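Local coordinates for protein cytochrome P450 (PDB 2RFB) that binds a heme b through a thiolate ligand to the iron and, as a cytochrome P450, probably acts as a monooxygenase, at residues Glu54-Glu57 with Phe58-Ser62. Sequence-based numbering, arbitrary orientation.
With HEM (protoporphyrin IX containing Fe), chain G.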
loop_
_atom_site.group_PDB
_atom_site.type_symbol
_atom_site.label_atom_id
_atom_site.label_comp_id
_atom_site.label_asym_id
_atom_site.label_seq_id
_atom_site.Cartn_x
_atom_site.Cartn_y
_atom_site.Cartn_z
ATOM N N GLU A 54 6.404 21.065 -5.124
ATOM C CA GLU A 54 4.951 20.932 -4.961
ATOM C C GLU A 54 4.497 19.681 -4.165
ATOM O O GLU A 54 3.494 19.726 -3.432
ATOM C CB GLU A 54 4.268 20.965 -6.340
ATOM C CG GLU A 54 2.758 21.048 -6.327
ATOM C CD GLU A 54 2.180 21.272 -7.728
ATOM O OE1 GLU A 54 2.417 22.364 -8.314
ATOM O OE2 GLU A 54 1.484 20.364 -8.244
ATOM N N HIS A 55 5.241 18.580 -4.289
ATOM C CA HIS A 55 4.861 17.328 -3.624
ATOM C C HIS A 55 4.987 17.420 -2.097
ATOM O O HIS A 55 4.197 16.828 -1.384
ATOM C CB HIS A 55 5.679 16.142 -4.198
ATOM C CG HIS A 55 6.026 15.073 -3.199
ATOM N ND1 HIS A 55 5.394 13.844 -3.166
ATOM C CD2 HIS A 55 6.950 15.046 -2.207
ATOM C CE1 HIS A 55 5.921 13.109 -2.201
ATOM N NE2 HIS A 55 6.864 13.820 -1.603
ATOM N N LYS A 56 5.982 18.150 -1.606
ATOM C CA LYS A 56 6.278 18.203 -0.165
ATOM C C LYS A 56 5.209 19.026 0.529
ATOM O O LYS A 56 4.745 18.695 1.633
ATOM C CB LYS A 56 7.660 18.846 0.061
ATOM C CG LYS A 56 8.178 18.825 1.497
ATOM C CD LYS A 56 9.423 19.710 1.649
ATOM C CE LYS A 56 9.876 19.799 3.098
ATOM N NZ LYS A 56 9.083 20.801 3.895
ATOM N N GLU A 57 4.820 20.099 -0.151
ATOM C CA GLU A 57 3.733 20.948 0.288
ATOM C C GLU A 57 2.499 20.094 0.504
ATOM O O GLU A 57 1.891 20.156 1.561
ATOM C CB GLU A 57 3.463 22.093 -0.704
ATOM C CG GLU A 57 4.613 23.074 -0.848
ATOM C CD GLU A 57 4.297 24.268 -1.760
ATOM O OE1 GLU A 57 3.087 24.585 -1.920
ATOM O OE2 GLU A 57 5.259 24.901 -2.283
ATOM N N PHE A 58 2.157 19.272 -0.477
ATOM C CA PHE A 58 1.009 18.368 -0.343
ATOM C C PHE A 58 1.219 17.328 0.745
ATOM O O PHE A 58 0.402 17.215 1.630
ATOM C CB PHE A 58 0.672 17.703 -1.673
ATOM C CG PHE A 58 -0.175 18.549 -2.568
ATOM C CD1 PHE A 58 0.407 19.492 -3.422
ATOM C CD2 PHE A 58 -1.549 18.413 -2.577
ATOM C CE1 PHE A 58 -0.380 20.294 -4.258
ATOM C CE2 PHE A 58 -2.343 19.210 -3.414
ATOM C CZ PHE A 58 -1.761 20.148 -4.252
ATOM N N ARG A 59 2.318 16.583 0.713
ATOM C CA ARG A 59 2.512 15.527 1.730
ATOM C C ARG A 59 2.535 16.034 3.204
ATOM O O ARG A 59 2.046 15.330 4.089
ATOM C CB ARG A 59 3.726 14.646 1.374
ATOM C CG ARG A 59 3.947 13.450 2.272
ATOM C CD ARG A 59 5.232 12.731 1.872
ATOM N NE ARG A 59 5.658 11.706 2.830
ATOM C CZ ARG A 59 5.937 10.436 2.530
ATOM N NH1 ARG A 59 5.837 9.976 1.279
ATOM N NH2 ARG A 59 6.344 9.617 3.494
ATOM N N ASP A 60 3.058 17.242 3.457
ATOM C CA ASP A 60 3.147 17.800 4.838
ATOM C C ASP A 60 1.778 17.985 5.540
ATOM O O ASP A 60 1.665 17.882 6.774
ATOM C CB ASP A 60 3.912 19.147 4.880
ATOM C CG ASP A 60 5.450 19.000 4.661
ATOM O OD1 ASP A 60 6.109 20.036 4.382
ATOM O OD2 ASP A 60 6.016 17.885 4.770
ATOM N N ILE A 61 0.748 18.278 4.749
ATOM C CA ILE A 61 -0.588 18.437 5.274
ATOM C C ILE A 61 -0.972 17.232 6.132
ATOM O O ILE A 61 -1.560 17.408 7.175
ATOM C CB ILE A 61 -1.602 18.667 4.126
ATOM C CG1 ILE A 61 -1.247 19.964 3.369
ATOM C CG2 ILE A 61 -3.068 18.606 4.625
ATOM C CD1 ILE A 61 -1.908 20.101 1.982
ATOM N N SER A 62 -0.606 16.021 5.729
ATOM C CA SER A 62 -1.036 14.834 6.483
ATOM C C SER A 62 0.102 14.057 7.163
ATOM O O SER A 62 -0.149 13.223 8.058
ATOM C CB SER A 62 -1.801 13.870 5.576
ATOM O OG SER A 62 -0.960 13.356 4.574
HETATM C CHA HEM G . 3.335 5.383 -1.546
HETATM C CHB HEM G . 3.786 0.492 -1.140
HETATM C CHC HEM G . 0.288 0.669 2.364
HETATM C CHD HEM G . -0.669 5.372 1.472
HETATM C C1A HEM G . 3.771 4.055 -1.696
HETATM C C2A HEM G . 4.865 3.623 -2.533
HETATM C C3A HEM G . 4.964 2.261 -2.396
HETATM C C4A HEM G . 3.965 1.865 -1.471
HETATM C CMA HEM G . 5.948 1.162 -3.049
HETATM C CAA HEM G . 5.743 4.580 -3.412
HETATM C CBA HEM G . 5.177 4.756 -4.844
HETATM C CGA HEM G . 6.205 5.589 -5.558
HETATM O O1A HEM G . 7.372 5.766 -5.047
HETATM O O2A HEM G . 5.858 6.076 -6.652
HETATM C C1B HEM G . 2.888 0.109 -0.124
HETATM C C2B HEM G . 2.788 -1.182 0.514
HETATM C C3B HEM G . 1.797 -1.038 1.454
HETATM C C4B HEM G . 1.300 0.284 1.421
HETATM C CMB HEM G . 3.709 -2.413 0.095
HETATM C CAB HEM G . 1.043 -1.944 2.548
HETATM C CBB HEM G . 1.581 -3.145 3.098
HETATM C C1C HEM G . -0.293 1.969 2.574
HETATM C C2C HEM G . -1.288 2.500 3.535
HETATM C C3C HEM G . -1.509 3.799 3.216
HETATM C C4C HEM G . -0.731 4.118 2.086
HETATM C CMC HEM G . -2.055 1.818 4.757
HETATM C CAC HEM G . -2.445 4.830 3.963
HETATM C CBC HEM G . -3.394 5.537 3.321
HETATM C C1D HEM G . 0.355 5.801 0.565
HETATM C C2D HEM G . 0.503 7.135 0.029
HETATM C C3D HEM G . 1.725 7.071 -0.906
HETATM C C4D HEM G . 2.199 5.749 -0.812
HETATM C CMD HEM G . -0.395 8.391 0.267
HETATM C CAD HEM G . 2.429 8.143 -1.804
HETATM C CBD HEM G . 3.406 8.934 -0.906
HETATM C CGD HEM G . 4.100 9.994 -1.700
HETATM O O1D HEM G . 4.044 9.920 -2.969
HETATM O O2D HEM G . 4.705 10.918 -1.077
HETATM N NA HEM G . 3.238 2.945 -1.032
HETATM N NB HEM G . 1.964 1.012 0.484
HETATM N NC HEM G . 0.012 3.030 1.721
HETATM N ND HEM G . 1.390 4.993 0.036
HETATM FE FE HEM G . 1.749 3.102 0.463
#
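Arg59 sends CG away from its own backbone N (chi1 -174°) and runs straight to NE, reaching past the ring of His55 to a heme propionate; both residues stand one turn apart on helix 52-66, in the P450 segment corresponding to the C helix. NH1 of Arg59 donates to propionate O2D of the heme (2.8 Å), which lies at the guanidinium edge, in its plane, although the position of that oxygen is less certain. The same nitrogen also bonds Met294 O, in the loop leading to the iron ligand Cys295. Alongside, the His55 ring is turned 48° from the guanidinium, its NE2 4.0 Å from Arg59 CD, and packs edge-to-face with His293, another heme-binding residue. On a different side of the helix, Lys56 bends at its last torsion (chi4 -81°) to bring NZ to the syn lone pair of Asp60 OD1, a 3.1 Å salt bridge. With an alanine here instead of Asp60, the Lys56 ammonium is likely to lose this partner and be freer to swing. The buried Phe58 ring lies beside the Glu54 chain, CE1 3.8 Å from Glu54 CG, and its edge meets the backbone, with CD1 3.1 Å from Glu54 O.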